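Local atomic coordinates of tailspike protein (Siphovirus 9NA, PDB entry 3RIQ), a protein that probably binds the lipopolysaccharide of Salmonella as the phage's receptor and cleaves its O-antigen chains as an endorhamnosidase. Residues E436-L441 / V456-C461; I472-A477 / V484-L489. All blocks are in the same frame, centred on the assembly; numbering follows the deposited sequence. Where two conformers were deposited one is given.

Contact 1. Residues E436-L441 / V456-C461; sequences ENAMTL and VLTADC
Leu457 N donates to Leu441 O at 2.8 Å, a nearly straight bond (172° at the hydrogen), and the same carbonyl oxygen also takes a CA-H...O contact from Val456 CA. Leu441 N returns the exchange to Leu457 O. Met439 and Ala459 form the second such antiparallel hydrogen-bonded pair, and Cys461 N closes the row on Asn437 O, just before strand 438-444. On one face Met439, Leu441, Leu457 and Ala459 line up: Leu441 CB meets Leu457 CB at 4.2 Å, while Met439 CG comes to 4.4 Å from Ala459 CB. Met443 of the second subunit packs on Met439 and Ala459, and Leu441 pairs in parallel with a strand of the third subunit, so this beta hairpin at the C-terminal side of the beta-helix belongs to the trimer interface. The other face bears Ala438, Thr440, Thr458 and Asp460. Thr440 CG2, anti to its carbonyl carbon, touches Thr458 OG1 at 3.6 Å and Val456 CG1 at 3.8 Å; the two threonines stand abreast. Ala438 CB rests 4.1 Å from Asp460 CG, whose carboxylate is hydrogen-bonded through OD2 to Gln462.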
loop_
_atom_site.group_PDB
_atom_site.type_symbol
_atom_site.label_atom_id
_atom_site.label_comp_id
_atom_site.label_asym_id
_atom_site.label_seq_id
_atom_site.Cartn_x
_atom_site.Cartn_y
_atom_site.Cartn_z
ATOM N N GLU A 436 12.261 -8.983 -29.551
ATOM C CA GLU A 436 13.005 -8.620 -30.767
ATOM C C GLU A 436 14.270 -9.466 -30.919
ATOM O O GLU A 436 14.784 -10.002 -29.942
ATOM C CB GLU A 436 13.367 -7.122 -30.765
ATOM C CG GLU A 436 12.175 -6.199 -31.028
ATOM C CD GLU A 436 12.465 -4.733 -30.748
ATOM O OE1 GLU A 436 13.641 -4.343 -30.651
ATOM O OE2 GLU A 436 11.497 -3.956 -30.658
ATOM N N ASN A 437 14.775 -9.569 -32.145
ATOM C CA ASN A 437 15.960 -10.397 -32.408
ATOM C C ASN A 437 17.268 -9.856 -31.870
ATOM O O ASN A 437 18.188 -10.630 -31.631
ATOM C CB ASN A 437 16.103 -10.710 -33.900
ATOM C CG ASN A 437 15.009 -11.635 -34.403
ATOM O OD1 ASN A 437 14.551 -12.559 -33.701
ATOM N ND2 ASN A 437 14.589 -11.404 -35.638
ATOM N N ALA A 438 17.336 -8.549 -31.628
ATOM C CA ALA A 438 18.513 -7.957 -31.019
ATOM C C ALA A 438 18.089 -7.199 -29.784
ATOM O O ALA A 438 16.966 -6.693 -29.723
ATOM C CB ALA A 438 19.227 -7.025 -32.008
ATOM N N MET A 439 18.978 -7.113 -28.803
ATOM C CA MET A 439 18.711 -6.293 -27.622
ATOM C C MET A 439 20.008 -5.671 -27.159
ATOM O O MET A 439 21.094 -6.086 -27.604
ATOM C CB MET A 439 17.999 -7.088 -26.515
ATOM C CG MET A 439 18.891 -8.051 -25.725
ATOM S SD MET A 439 17.889 -8.970 -24.502
ATOM C CE MET A 439 17.362 -7.648 -23.385
ATOM N N THR A 440 19.897 -4.653 -26.296
ATOM C CA THR A 440 21.027 -3.795 -25.989
ATOM C C THR A 440 21.161 -3.409 -24.524
ATOM O O THR A 440 20.167 -3.332 -23.800
ATOM C CB THR A 440 20.965 -2.466 -26.785
ATOM O OG1 THR A 440 19.664 -1.882 -26.658
ATOM C CG2 THR A 440 21.310 -2.669 -28.275
ATOM N N LEU A 441 22.408 -3.169 -24.112
ATOM C CA LEU A 441 22.734 -2.332 -22.952
ATOM C C LEU A 441 23.308 -1.028 -23.489
ATOM O O LEU A 441 24.332 -1.048 -24.207
ATOM C CB LEU A 441 23.818 -2.998 -22.070
ATOM C CG LEU A 441 24.578 -2.023 -21.116
ATOM C CD1 LEU A 441 23.685 -1.510 -20.020
ATOM C CD2 LEU A 441 25.797 -2.702 -20.521
ATOM N N VAL A 456 27.236 1.268 -26.440
ATOM C CA VAL A 456 26.171 0.311 -26.729
ATOM C C VAL A 456 26.763 -1.085 -26.869
ATOM O O VAL A 456 27.699 -1.300 -27.669
ATOM C CB VAL A 456 25.418 0.655 -28.041
ATOM C CG1 VAL A 456 24.336 -0.378 -28.279
ATOM C CG2 VAL A 456 24.833 2.081 -27.994
ATOM N N LEU A 457 26.272 -2.014 -26.052
ATOM C CA LEU A 457 26.611 -3.435 -26.123
ATOM C C LEU A 457 25.386 -4.186 -26.680
ATOM O O LEU A 457 24.306 -4.087 -26.107
ATOM C CB LEU A 457 26.936 -3.954 -24.715
ATOM C CG LEU A 457 27.251 -5.451 -24.521
ATOM C CD1 LEU A 457 28.615 -5.825 -25.173
ATOM C CD2 LEU A 457 27.215 -5.844 -23.038
ATOM N N THR A 458 25.554 -4.921 -27.774
ATOM C CA THR A 458 24.421 -5.528 -28.479
ATOM C C THR A 458 24.551 -7.047 -28.511
ATOM O O THR A 458 25.645 -7.580 -28.797
ATOM C CB THR A 458 24.367 -5.025 -29.947
ATOM O OG1 THR A 458 24.341 -3.587 -29.958
ATOM C CG2 THR A 458 23.142 -5.577 -30.674
ATOM N N ALA A 459 23.452 -7.727 -28.210
ATOM C CA ALA A 459 23.299 -9.173 -28.416
ATOM C C ALA A 459 22.370 -9.313 -29.602
ATOM O O ALA A 459 21.209 -8.905 -29.509
ATOM C CB ALA A 459 22.629 -9.780 -27.202
ATOM N N ASP A 460 22.853 -9.879 -30.714
ATOM C CA ASP A 460 22.023 -9.940 -31.916
ATOM C C ASP A 460 21.827 -11.389 -32.323
ATOM O O ASP A 460 22.772 -12.025 -32.812
ATOM C CB ASP A 460 22.696 -9.124 -33.038
ATOM C CG ASP A 460 21.870 -9.076 -34.321
ATOM O OD1 ASP A 460 22.034 -8.086 -35.070
ATOM O OD2 ASP A 460 21.072 -10.003 -34.588
ATOM N N CYS A 461 20.614 -11.915 -32.137
ATOM C CA CYS A 461 20.340 -13.322 -32.429
ATOM C C CYS A 461 20.074 -13.518 -33.905
ATOM O O CYS A 461 19.140 -12.939 -34.457
ATOM C CB CYS A 461 19.138 -13.816 -31.622
ATOM S SG CYS A 461 18.736 -15.567 -31.974
#

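Contact 2. Residues I472-A477 / V484-L489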
loop_
_atom_site.group_PDB
_atom_site.type_symbol
_atom_site.label_atom_id
_atom_site.label_comp_id
_atom_site.label_asym_id
_atom_site.label_seq_id
_atom_site.Cartn_x
_atom_site.Cartn_y
_atom_site.Cartn_z
ATOM N N ILE A 472 25.589 -12.697 -32.875
ATOM C CA ILE A 472 26.733 -11.802 -32.992
ATOM C C ILE A 472 26.718 -10.883 -31.766
ATOM O O ILE A 472 25.644 -10.419 -31.353
ATOM C CB ILE A 472 26.662 -10.959 -34.288
ATOM C CG1 ILE A 472 26.553 -11.861 -35.522
ATOM C CG2 ILE A 472 27.898 -10.083 -34.412
ATOM C CD1 ILE A 472 26.216 -11.069 -36.807
ATOM N N VAL A 473 27.885 -10.685 -31.135
ATOM C CA VAL A 473 28.014 -9.729 -30.018
ATOM C C VAL A 473 28.752 -8.490 -30.541
ATOM O O VAL A 473 29.717 -8.620 -31.313
ATOM C CB VAL A 473 28.764 -10.419 -28.873
ATOM C CG1 VAL A 473 29.276 -9.412 -27.785
ATOM C CG2 VAL A 473 27.863 -11.503 -28.259
ATOM N N LYS A 474 28.324 -7.305 -30.139
ATOM C CA LYS A 474 28.904 -6.063 -30.630
ATOM C C LYS A 474 29.096 -5.108 -29.474
ATOM O O LYS A 474 28.293 -5.118 -28.512
ATOM C CB LYS A 474 28.002 -5.383 -31.666
ATOM C CG LYS A 474 27.513 -6.289 -32.763
ATOM C CD LYS A 474 26.411 -5.596 -33.551
ATOM C CE LYS A 474 25.880 -6.530 -34.609
ATOM N NZ LYS A 474 24.758 -5.951 -35.415
ATOM N N LEU A 475 30.109 -4.250 -29.568
ATOM C CA LEU A 475 30.340 -3.210 -28.562
ATOM C C LEU A 475 30.951 -2.006 -29.258
ATOM O O LEU A 475 31.930 -2.166 -30.010
ATOM C CB LEU A 475 31.275 -3.717 -27.449
ATOM C CG LEU A 475 31.699 -2.726 -26.349
ATOM C CD1 LEU A 475 30.474 -2.185 -25.572
ATOM C CD2 LEU A 475 32.751 -3.344 -25.375
ATOM N N SER A 476 30.381 -0.812 -29.057
ATOM C CA SER A 476 30.858 0.368 -29.802
ATOM C C SER A 476 30.829 1.645 -28.970
ATOM O O SER A 476 30.002 1.789 -28.041
ATOM C CB SER A 476 30.041 0.588 -31.105
ATOM O OG SER A 476 28.682 0.927 -30.765
ATOM N N ALA A 477 31.758 2.533 -29.292
ATOM C CA ALA A 477 31.803 3.903 -28.779
ATOM C C ALA A 477 31.101 4.846 -29.770
ATOM O O ALA A 477 30.409 4.387 -30.683
ATOM C CB ALA A 477 33.276 4.350 -28.566
ATOM N N VAL A 484 31.158 4.244 -33.512
ATOM C CA VAL A 484 32.501 3.974 -34.064
ATOM C C VAL A 484 33.244 2.940 -33.215
ATOM O O VAL A 484 32.819 2.612 -32.111
ATOM C CB VAL A 484 33.402 5.252 -34.109
ATOM C CG1 VAL A 484 32.838 6.329 -35.022
ATOM C CG2 VAL A 484 33.672 5.785 -32.725
ATOM N N GLY A 485 34.379 2.475 -33.710
ATOM C CA GLY A 485 35.247 1.609 -32.915
ATOM C C GLY A 485 34.578 0.314 -32.493
ATOM O O GLY A 485 34.686 -0.097 -31.347
ATOM N N GLU A 486 33.847 -0.313 -33.408
ATOM C CA GLU A 486 32.990 -1.412 -33.024
ATOM C C GLU A 486 33.725 -2.722 -33.050
ATOM O O GLU A 486 34.242 -3.135 -34.102
ATOM C CB GLU A 486 31.750 -1.488 -33.927
ATOM C CG GLU A 486 30.800 -2.628 -33.559
ATOM C CD GLU A 486 29.385 -2.384 -34.040
ATOM O OE1 GLU A 486 28.906 -1.244 -33.893
ATOM O OE2 GLU A 486 28.751 -3.335 -34.570
ATOM N N LEU A 487 33.816 -3.363 -31.890
ATOM C CA LEU A 487 34.248 -4.744 -31.886
ATOM C C LEU A 487 33.064 -5.637 -32.114
ATOM O O LEU A 487 31.950 -5.324 -31.653
ATOM C CB LEU A 487 35.002 -5.099 -30.612
ATOM C CG LEU A 487 34.342 -5.559 -29.344
ATOM C CD1 LEU A 487 33.716 -6.943 -29.432
ATOM C CD2 LEU A 487 35.345 -5.536 -28.196
ATOM N N GLN A 488 33.298 -6.757 -32.788
ATOM C CA GLN A 488 32.261 -7.774 -32.897
ATOM C C GLN A 488 32.831 -9.143 -32.598
ATOM O O GLN A 488 34.044 -9.374 -32.768
ATOM C CB GLN A 488 31.634 -7.777 -34.302
ATOM C CG GLN A 488 31.183 -6.389 -34.792
ATOM C CD GLN A 488 30.398 -6.450 -36.095
ATOM O OE1 GLN A 488 30.572 -7.370 -36.904
ATOM N NE2 GLN A 488 29.488 -5.494 -36.279
ATOM N N LEU A 489 31.965 -10.058 -32.152
ATOM C CA LEU A 489 32.337 -11.470 -31.985
ATOM C C LEU A 489 31.367 -12.351 -32.759
ATOM O O LEU A 489 30.143 -12.156 -32.685
ATOM C CB LEU A 489 32.319 -11.906 -30.515
ATOM C CG LEU A 489 33.265 -11.236 -29.510
ATOM C CD1 LEU A 489 34.733 -11.554 -29.759
ATOM C CD2 LEU A 489 33.049 -9.760 -29.493
HETATM O O HOH W 1 27.005 -0.702 -32.040
#
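Strands 472-477 and 486-489 run antiparallel at 164°, with Val473-Leu489 and Leu475-Leu487 as hydrogen-bonded pairs, and a beta bulge then shifts the register by one so that Ala477 faces Val484. Val484 N gives Ala477 O a bond of 2.9 Å from above the carbonyl plane; the return bond from Ala477 N is weak. Gly485 takes up a positive phi where the chain turns a corner. Lys474 and Gln488 extend next to each other in the same direction, while Glu486 crosses the lysine. Glu486 CG is anti to the backbone N (chi1 -180°), and the chain runs on extended; its OE2 lies against the aliphatic part of Lys474, 3.4 Å from CD. That oxygen also accepts Gln488 NE2 at 2.9 Å, on its anti side, the donor tilted 25° out of the carboxylate plane, while OE2 lies in the plane of the glutamine amide. Gln488 NE2 has a second acceptor in Glu512 of the second subunit, so this hairpin of the five-stranded antiparallel sheet is tied directly to a neighbour in the trimer. Glu486 OE1 accepts a hydrogen bond from a water that is also bonded to Ser476 OG, bridging the strands; the serine hydroxyl is hydrogen-bonded to Arg483 as well. The face bearing Val473, Leu475, Leu487 and Leu489 is apolar. Leu475 CB meets Leu487 CG at 4.0 Å, and the Val473 and Leu489 side chains pack obliquely. Val473 of the third subunit packs on Leu475, and Met497 of the third subunit lies on Leu487.

Overall arrangement
Both contacts belong to one five-stranded antiparallel sheet whose strands follow each other in sequence order, beyond the parallel coils of the right-handed beta-helix. Contact 1 pairs strands 438-444 and 455-461, contact 2 pairs 470-479 and 482-489, and their centres are about 11 Å apart. Along the chain contact 1 is complete before the strands of contact 2 start; the inner strands 455-461 and 470-479 are neighbours, joined by probable hydrogen bonds such as Thr458 N to Lys474 O (2.8 Å). Leu475 and Leu457 touch across this seam, continuing the apolar face from one hairpin to the next. Both contacts touch the second and third subunits, so this sheet forms part of the interface between the three subunits.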